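Local atomic coordinates of farnesyl pyrophosphate synthase (PDB entry 3ZOU), a protein that catalyses the building of the fifteen-carbon isoprenoid precursor farnesyl diphosphate, probably by condensing isopentenyl diphosphate with geranyl diphosphate. Residues A[4-9]-A[48-53]; A[13-18]-A[39-44]; A[52-57]-A[282-287]. All blocks are in the same frame, centred on the assembly; numbering follows the deposited sequence.

From the N terminus the chain runs through helix 3-19 and helix 30-40 into helix 47-58. Contact 1 closes this excursion by laying the first turns of helix 3-19 across helix 47-58. Contact 2 is nested inside that loop: further along helix 3-19, residues 13-18 meet segment 39-44, the end of helix 30-40 and the turn after it. Contact 3 shares Ala52 and Tyr53 with contact 1 and spans more than two hundred residues to bring helix 282-293 against helix 47-58. Contacts 1 and 3 are directly joined, since Tyr6 reaches Glu57 and Pro283. They bring both terminal helices onto helix 47-58, while contact 2 ties helix 3-19 to the end of helix 30-40.

Contact 1. Residues A[4-9]-A[48-53]; sequences AAYQAR and RPLLAY. With 6H6 (3-(2-oxo-1,3-benzoxazol-3(2H)-yl)propanoic acid), chain G.
Tyr6 and Leu50 both hold CG opposite their own backbone nitrogens, with chi1 of -171° and -169°, and this carries the Tyr6 ring and the Leu50 branch in between the two helices. The leucine meets the ring at its edge, near the ring plane, with Tyr6 CD2 3.9 Å from Leu50 CG. The Leu50 branches divide the work: CD2 stays along the ring edge, while CD1 lies 3.7 Å from Gln7 CB. Tyrosine suits its place because its long ring can span segments whose axes approach to 9.6 Å at 100°. Its hydroxyl passes the backbone of Tyr53, with Tyr6 OH 3.6 Å from Tyr53 C, and is hydrogen-bonded to Glu57, which satisfies this buried polar end.

The Gln7 chain, bent at chi2, lays CB and CG against the bound fragment and leaves NE2 to donate to the carbonyl of Lys45. Gln7 CG sits over the face of the benzoxazolone, 3.8 Å from C3 of 6H6. Leu50 CD1 comes from the same side, nearer the edge, 4.0 Å from C4 of 6H6. Ala4 lies beside the ring carbonyl, where its small CB methyl comes within 3.1 Å of O1 of 6H6. Thus two crossing helices of the all-helical polyprenyl synthase fold form a largely apolar wall of the fragment pocket, which is separate from the geranyl diphosphate site.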
# COMPACT_ATOMS: atom_id res chain seq x y z
N ALA A 4 11.76 19.82 22.05
CA ALA A 4 12.29 20.33 20.82
C ALA A 4 13.56 19.56 20.45
O ALA A 4 13.68 19.19 19.31
CB ALA A 4 12.59 21.82 20.90
N ALA A 5 14.46 19.30 21.39
CA ALA A 5 15.66 18.50 21.19
C ALA A 5 15.34 17.05 20.84
O ALA A 5 15.97 16.44 19.96
CB ALA A 5 16.55 18.53 22.42
N TYR A 6 14.30 16.51 21.47
CA TYR A 6 13.93 15.14 21.22
C TYR A 6 13.38 15.08 19.77
O TYR A 6 13.70 14.15 19.01
CB TYR A 6 12.89 14.64 22.23
CG TYR A 6 12.64 13.16 22.16
CD1 TYR A 6 13.42 12.25 22.84
CD2 TYR A 6 11.60 12.64 21.37
CE1 TYR A 6 13.25 10.87 22.76
CE2 TYR A 6 11.43 11.27 21.28
CZ TYR A 6 12.20 10.38 21.96
OH TYR A 6 12.05 9.05 21.86
N GLN A 7 12.55 16.04 19.43
CA GLN A 7 11.97 16.12 18.08
C GLN A 7 13.07 16.25 17.00
O GLN A 7 13.10 15.52 15.98
CB GLN A 7 10.98 17.25 17.97
CG GLN A 7 10.37 17.46 16.63
CD GLN A 7 11.23 18.22 15.63
OE1 GLN A 7 11.99 19.13 15.99
NE2 GLN A 7 11.08 17.89 14.33
N ALA A 8 14.05 17.10 17.26
CA ALA A 8 15.17 17.25 16.31
C ALA A 8 15.97 15.98 16.14
O ALA A 8 16.36 15.66 15.02
CB ALA A 8 16.06 18.42 16.71
N ARG A 9 16.24 15.25 17.22
CA ARG A 9 16.96 13.97 17.16
C ARG A 9 16.19 12.90 16.36
O ARG A 9 16.76 12.17 15.52
CB ARG A 9 17.27 13.41 18.54
CG ARG A 9 18.45 14.05 19.24
CD ARG A 9 19.07 13.11 20.31
NE ARG A 9 18.10 12.30 21.08
CZ ARG A 9 17.70 12.51 22.35
NH1 ARG A 9 18.15 13.54 23.08
NH2 ARG A 9 16.83 11.67 22.90
N ARG A 48 5.14 11.49 13.64
CA ARG A 48 4.85 10.10 13.69
C ARG A 48 6.06 9.20 13.91
O ARG A 48 6.02 8.38 14.85
CB ARG A 48 4.03 9.74 12.42
CG ARG A 48 2.62 10.34 12.46
CD ARG A 48 2.01 10.40 11.09
NE ARG A 48 0.76 11.18 11.15
CZ ARG A 48 0.73 12.50 11.18
NH1 ARG A 48 1.86 13.23 11.11
NH2 ARG A 48 -0.41 13.13 11.28
N PRO A 49 7.22 9.55 13.35
CA PRO A 49 8.48 8.93 13.79
C PRO A 49 8.79 9.17 15.29
O PRO A 49 9.16 8.22 15.95
CB PRO A 49 9.48 9.55 12.90
CG PRO A 49 8.73 9.65 11.56
CD PRO A 49 7.37 10.10 11.98
N LEU A 50 8.60 10.41 15.71
CA LEU A 50 8.85 10.80 17.15
C LEU A 50 8.07 9.84 18.03
O LEU A 50 8.52 9.27 19.01
CB LEU A 50 8.41 12.23 17.35
CG LEU A 50 8.82 12.94 18.69
CD1 LEU A 50 8.62 14.42 18.55
CD2 LEU A 50 7.99 12.38 19.80
N LEU A 51 6.79 9.65 17.68
CA LEU A 51 5.91 8.81 18.44
C LEU A 51 6.41 7.37 18.48
O LEU A 51 6.30 6.69 19.50
CB LEU A 51 4.47 8.88 17.90
CG LEU A 51 3.71 10.17 18.26
CD1 LEU A 51 2.46 10.37 17.41
CD2 LEU A 51 3.38 10.22 19.74
N ALA A 52 6.81 6.83 17.32
CA ALA A 52 7.33 5.44 17.26
C ALA A 52 8.58 5.31 18.15
O ALA A 52 8.65 4.38 18.92
CB ALA A 52 7.63 5.04 15.83
N TYR A 53 9.51 6.21 18.01
CA TYR A 53 10.74 6.13 18.85
C TYR A 53 10.34 6.27 20.31
O TYR A 53 10.83 5.52 21.16
CB TYR A 53 11.71 7.26 18.49
CG TYR A 53 12.37 7.03 17.15
CD1 TYR A 53 13.07 5.86 16.87
CD2 TYR A 53 12.36 8.00 16.16
CE1 TYR A 53 13.70 5.67 15.66
CE2 TYR A 53 12.94 7.79 14.92
CZ TYR A 53 13.67 6.64 14.70
OH TYR A 53 14.28 6.39 13.45
O 6H6 G . 9.92 24.36 15.63
N1 6H6 G . 8.49 21.35 18.14
O1 6H6 G . 9.63 21.93 20.05
C2 6H6 G . 8.95 21.14 19.37
O2 6H6 G . 8.56 19.90 19.77
C3 6H6 G . 7.82 19.37 18.78
C4 6H6 G . 7.19 18.15 18.72
C5 6H6 G . 6.51 17.87 17.54
C6 6H6 G . 6.48 18.79 16.50
C7 6H6 G . 7.12 20.01 16.55
C8 6H6 G . 7.79 20.30 17.73
C9 6H6 G . 8.76 22.55 17.36
C10 6H6 G . 10.16 22.29 16.77
C11 6H6 G . 10.53 23.27 15.65
OXT 6H6 G . 11.45 22.92 14.88

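Contact 2. Residues A[13-18]-A[39-44]; sequences RVDAAL and SVMNGG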
# COMPACT_ATOMS: atom_id res chain seq x y z
N ARG A 13 17.32 11.32 12.61
CA ARG A 13 17.49 9.88 12.50
C ARG A 13 16.60 9.31 11.40
O ARG A 13 17.05 8.59 10.51
CB ARG A 13 17.15 9.26 13.81
CG ARG A 13 17.56 7.81 13.85
CD ARG A 13 17.45 7.04 15.14
NE ARG A 13 18.00 5.74 14.79
CZ ARG A 13 19.27 5.32 14.86
NH1 ARG A 13 20.23 6.07 15.40
NH2 ARG A 13 19.58 4.10 14.40
N VAL A 14 15.33 9.66 11.45
CA VAL A 14 14.42 9.14 10.43
C VAL A 14 14.70 9.73 9.07
O VAL A 14 14.58 9.01 8.05
CB VAL A 14 12.93 9.28 10.82
CG1 VAL A 14 12.41 10.67 10.63
CG2 VAL A 14 12.12 8.23 10.04
N ASP A 15 15.12 10.97 8.99
CA ASP A 15 15.45 11.57 7.73
C ASP A 15 16.61 10.82 7.08
O ASP A 15 16.60 10.56 5.88
CB ASP A 15 15.78 13.06 7.82
CG ASP A 15 14.56 13.93 7.95
OD1 ASP A 15 13.43 13.38 7.83
OD2 ASP A 15 14.78 15.09 8.29
N ALA A 16 17.61 10.46 7.85
CA ALA A 16 18.72 9.67 7.26
C ALA A 16 18.28 8.34 6.74
O ALA A 16 18.63 7.99 5.58
CB ALA A 16 19.87 9.54 8.28
N ALA A 17 17.41 7.64 7.49
CA ALA A 17 16.90 6.33 7.08
C ALA A 17 16.02 6.47 5.83
O ALA A 17 16.14 5.71 4.87
CB ALA A 17 16.15 5.73 8.19
N LEU A 18 15.11 7.46 5.84
CA LEU A 18 14.25 7.70 4.66
C LEU A 18 15.03 8.09 3.41
O LEU A 18 14.76 7.57 2.33
CB LEU A 18 13.26 8.84 4.98
CG LEU A 18 12.16 8.50 5.97
CD1 LEU A 18 11.43 9.73 6.51
CD2 LEU A 18 11.19 7.54 5.32
N SER A 39 8.58 14.37 -2.25
CA SER A 39 7.36 14.24 -1.48
C SER A 39 7.58 13.89 -0.01
O SER A 39 6.70 14.10 0.82
CB SER A 39 6.45 13.17 -2.04
OG SER A 39 6.10 13.46 -3.38
N VAL A 40 8.76 13.39 0.33
CA VAL A 40 9.02 12.96 1.70
C VAL A 40 10.05 13.90 2.39
O VAL A 40 9.94 14.24 3.59
CB VAL A 40 9.57 11.52 1.72
CG1 VAL A 40 10.04 11.09 3.11
CG2 VAL A 40 8.52 10.58 1.19
N MET A 41 11.04 14.34 1.62
CA MET A 41 12.19 15.09 2.23
C MET A 41 11.86 16.56 2.10
O MET A 41 12.52 17.30 1.38
CB MET A 41 13.47 14.73 1.52
CG MET A 41 13.83 13.24 1.55
SD MET A 41 13.74 12.46 3.19
CE MET A 41 15.14 13.32 3.93
N ASN A 42 10.86 17.01 2.82
CA ASN A 42 10.34 18.37 2.72
C ASN A 42 10.41 19.13 4.00
O ASN A 42 9.67 20.12 4.17
CB ASN A 42 8.92 18.32 2.24
CG ASN A 42 8.07 17.45 3.10
OD1 ASN A 42 8.38 17.17 4.30
ND2 ASN A 42 6.98 17.01 2.53
N GLY A 43 11.30 18.72 4.88
CA GLY A 43 11.50 19.41 6.16
C GLY A 43 10.40 19.21 7.18
O GLY A 43 10.30 19.97 8.15
N GLY A 44 9.56 18.22 6.94
CA GLY A 44 8.56 17.83 7.91
C GLY A 44 9.09 17.59 9.29
O GLY A 44 10.23 17.18 9.48
O HOH W 1 12.52 16.63 7.84
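This is a partly buried contact between a helix and the end of another with its following turn, part apolar and part water-bridged. It joins the second half of helix 3-19, through Asp15 and Leu18, to the end of helix 30-40 and the turn after it. Leu18 crosses Val40 at about a right angle, with Leu18 CD1 3.9 Å from Val40 CG1, and both branched side chains suit this buried place. Met41, flexible enough to bend at chi2 and chi3, folds along the helix: its SD lies 4.1 Å from Leu18 CB, and its CE ends 3.7 Å from Asp15 O.

The turn has its own scaffold. Asn42 OD1 accepts from Gly44 N at 3.1 Å in an Asx turn, with a bent N-H...O angle of 141°. Gly43 between them has a phi of 73°, a conformation that glycine adopts easily. One water bridges the two segments, donating both its protons, to Asp15 OD2 at 2.8 Å and to Gly44 O at 2.9 Å. Asp15 OD1 makes a salt bridge to Arg46, and Gln11 also donates to the Gly44 carbonyl. The aspartate is thus held at both oxygens, and the nearby arginine probably stabilises its negative charge, while dispersion contacts of Leu18 with Val40 and Met41 make up the apolar part.

Contact 3. Residues A[52-57]-A[282-287]; sequences AYAACE and DPLRQL
Ala54 meets Pro283 and Leu284 without a flat group between them; two flat groups of 282-287, the Asp282 carboxylate and the Arg285 guanidinium, pair with each other along their own helix. Arg285 NH1 donates to the anti side of Asp282 OD1 at 2.9 Å, from 33° out of the carboxylate plane, whereas OD1 lies close to the plane of the guanidinium. The same arginine also donates to the carbonyls of Leu274, Phe277 and Pro278, so it ties the first turn of helix 282-293 to the chain before it.

Across the contact, the Ala54 methyl is the centre. Its CB is 3.5 Å from Leu284 CD2, tighter than usual for two carbons, and 4.1 Å from Pro283 CB. Alanine's small methyl lets the segment axes approach to 8.9 Å, at 134° between their directions. In Leu284, chi1 of -70° with an extended chi2 sets CD2 against the methyl. Proline suits the start of a helix, where its lack of an N-H costs no helical hydrogen bond. Leu208 of helix 202-227 also packs on Leu284. The chemistry separates cleanly: close apolar packing without hydrogen bonds joins the two segments, while the salt bridge steadies one of them from within.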
# COMPACT_ATOMS: atom_id res chain seq x y z
N ALA A 52 6.81 6.83 17.32
CA ALA A 52 7.33 5.44 17.26
C ALA A 52 8.58 5.31 18.15
O ALA A 52 8.65 4.38 18.92
CB ALA A 52 7.63 5.04 15.83
N TYR A 53 9.51 6.21 18.01
CA TYR A 53 10.74 6.13 18.85
C TYR A 53 10.34 6.27 20.31
O TYR A 53 10.83 5.52 21.16
CB TYR A 53 11.71 7.26 18.49
CG TYR A 53 12.37 7.03 17.15
CD1 TYR A 53 13.07 5.86 16.87
CD2 TYR A 53 12.36 8.00 16.16
CE1 TYR A 53 13.70 5.67 15.66
CE2 TYR A 53 12.94 7.79 14.92
CZ TYR A 53 13.67 6.64 14.70
OH TYR A 53 14.28 6.39 13.45
N ALA A 54 9.45 7.21 20.62
CA ALA A 54 9.16 7.52 22.03
C ALA A 54 8.40 6.35 22.63
O ALA A 54 8.57 6.04 23.82
CB ALA A 54 8.43 8.83 22.19
N ALA A 55 7.46 5.73 21.89
CA ALA A 55 6.77 4.58 22.43
C ALA A 55 7.74 3.40 22.67
O ALA A 55 7.56 2.65 23.65
CB ALA A 55 5.61 4.17 21.47
N CYS A 56 8.66 3.19 21.75
CA CYS A 56 9.63 2.14 21.87
C CYS A 56 10.44 2.41 23.18
O CYS A 56 10.53 1.49 24.02
CB CYS A 56 10.51 2.14 20.67
SG CYS A 56 11.79 0.87 20.67
N GLU A 57 10.91 3.64 23.38
CA GLU A 57 11.68 4.01 24.63
C GLU A 57 10.83 3.90 25.87
O GLU A 57 11.33 3.48 26.96
CB GLU A 57 12.31 5.38 24.52
CG GLU A 57 13.32 5.54 23.44
CD GLU A 57 13.90 6.99 23.47
OE1 GLU A 57 14.07 7.58 24.55
OE2 GLU A 57 14.11 7.60 22.43
N ASP A 282 8.96 9.85 29.58
CA ASP A 282 8.87 11.27 29.65
C ASP A 282 8.73 11.97 28.29
O ASP A 282 8.01 12.96 28.20
CB ASP A 282 10.05 11.86 30.46
CG ASP A 282 9.83 11.75 31.95
OD1 ASP A 282 8.73 11.41 32.43
OD2 ASP A 282 10.82 12.04 32.66
N PRO A 283 9.40 11.49 27.23
CA PRO A 283 9.23 12.17 25.95
C PRO A 283 7.75 12.22 25.53
O PRO A 283 7.32 13.23 25.01
CB PRO A 283 10.07 11.32 25.03
CG PRO A 283 11.24 10.95 25.89
CD PRO A 283 10.61 10.62 27.18
N LEU A 284 7.06 11.13 25.75
CA LEU A 284 5.60 11.09 25.47
C LEU A 284 4.82 12.07 26.30
O LEU A 284 3.91 12.78 25.86
CB LEU A 284 5.07 9.70 25.65
CG LEU A 284 5.46 8.59 24.65
CD1 LEU A 284 4.73 7.30 24.96
CD2 LEU A 284 5.14 8.99 23.23
N ARG A 285 5.19 12.12 27.58
CA ARG A 285 4.52 13.10 28.43
C ARG A 285 4.75 14.54 27.97
O ARG A 285 3.85 15.41 27.96
CB ARG A 285 4.99 12.93 29.89
CG ARG A 285 4.64 11.60 30.49
CD ARG A 285 5.25 11.43 31.89
NE ARG A 285 4.81 10.19 32.51
CZ ARG A 285 5.55 9.14 32.81
NH1 ARG A 285 6.86 9.15 32.67
NH2 ARG A 285 4.96 8.07 33.27
N GLN A 286 6.01 14.84 27.67
CA GLN A 286 6.40 16.17 27.20
C GLN A 286 5.70 16.57 25.88
O GLN A 286 5.36 17.72 25.67
CB GLN A 286 7.93 16.27 27.08
CG GLN A 286 8.62 16.26 28.42
CD GLN A 286 10.14 16.45 28.27
OE1 GLN A 286 10.60 17.16 27.36
NE2 GLN A 286 10.89 15.89 29.19
N LEU A 287 5.57 15.60 25.00
CA LEU A 287 4.84 15.84 23.77
C LEU A 287 3.38 16.19 24.04
O LEU A 287 2.90 17.12 23.45
CB LEU A 287 4.92 14.59 22.85
CG LEU A 287 4.14 14.79 21.54
CD1 LEU A 287 4.81 15.79 20.64
CD2 LEU A 287 4.10 13.42 20.88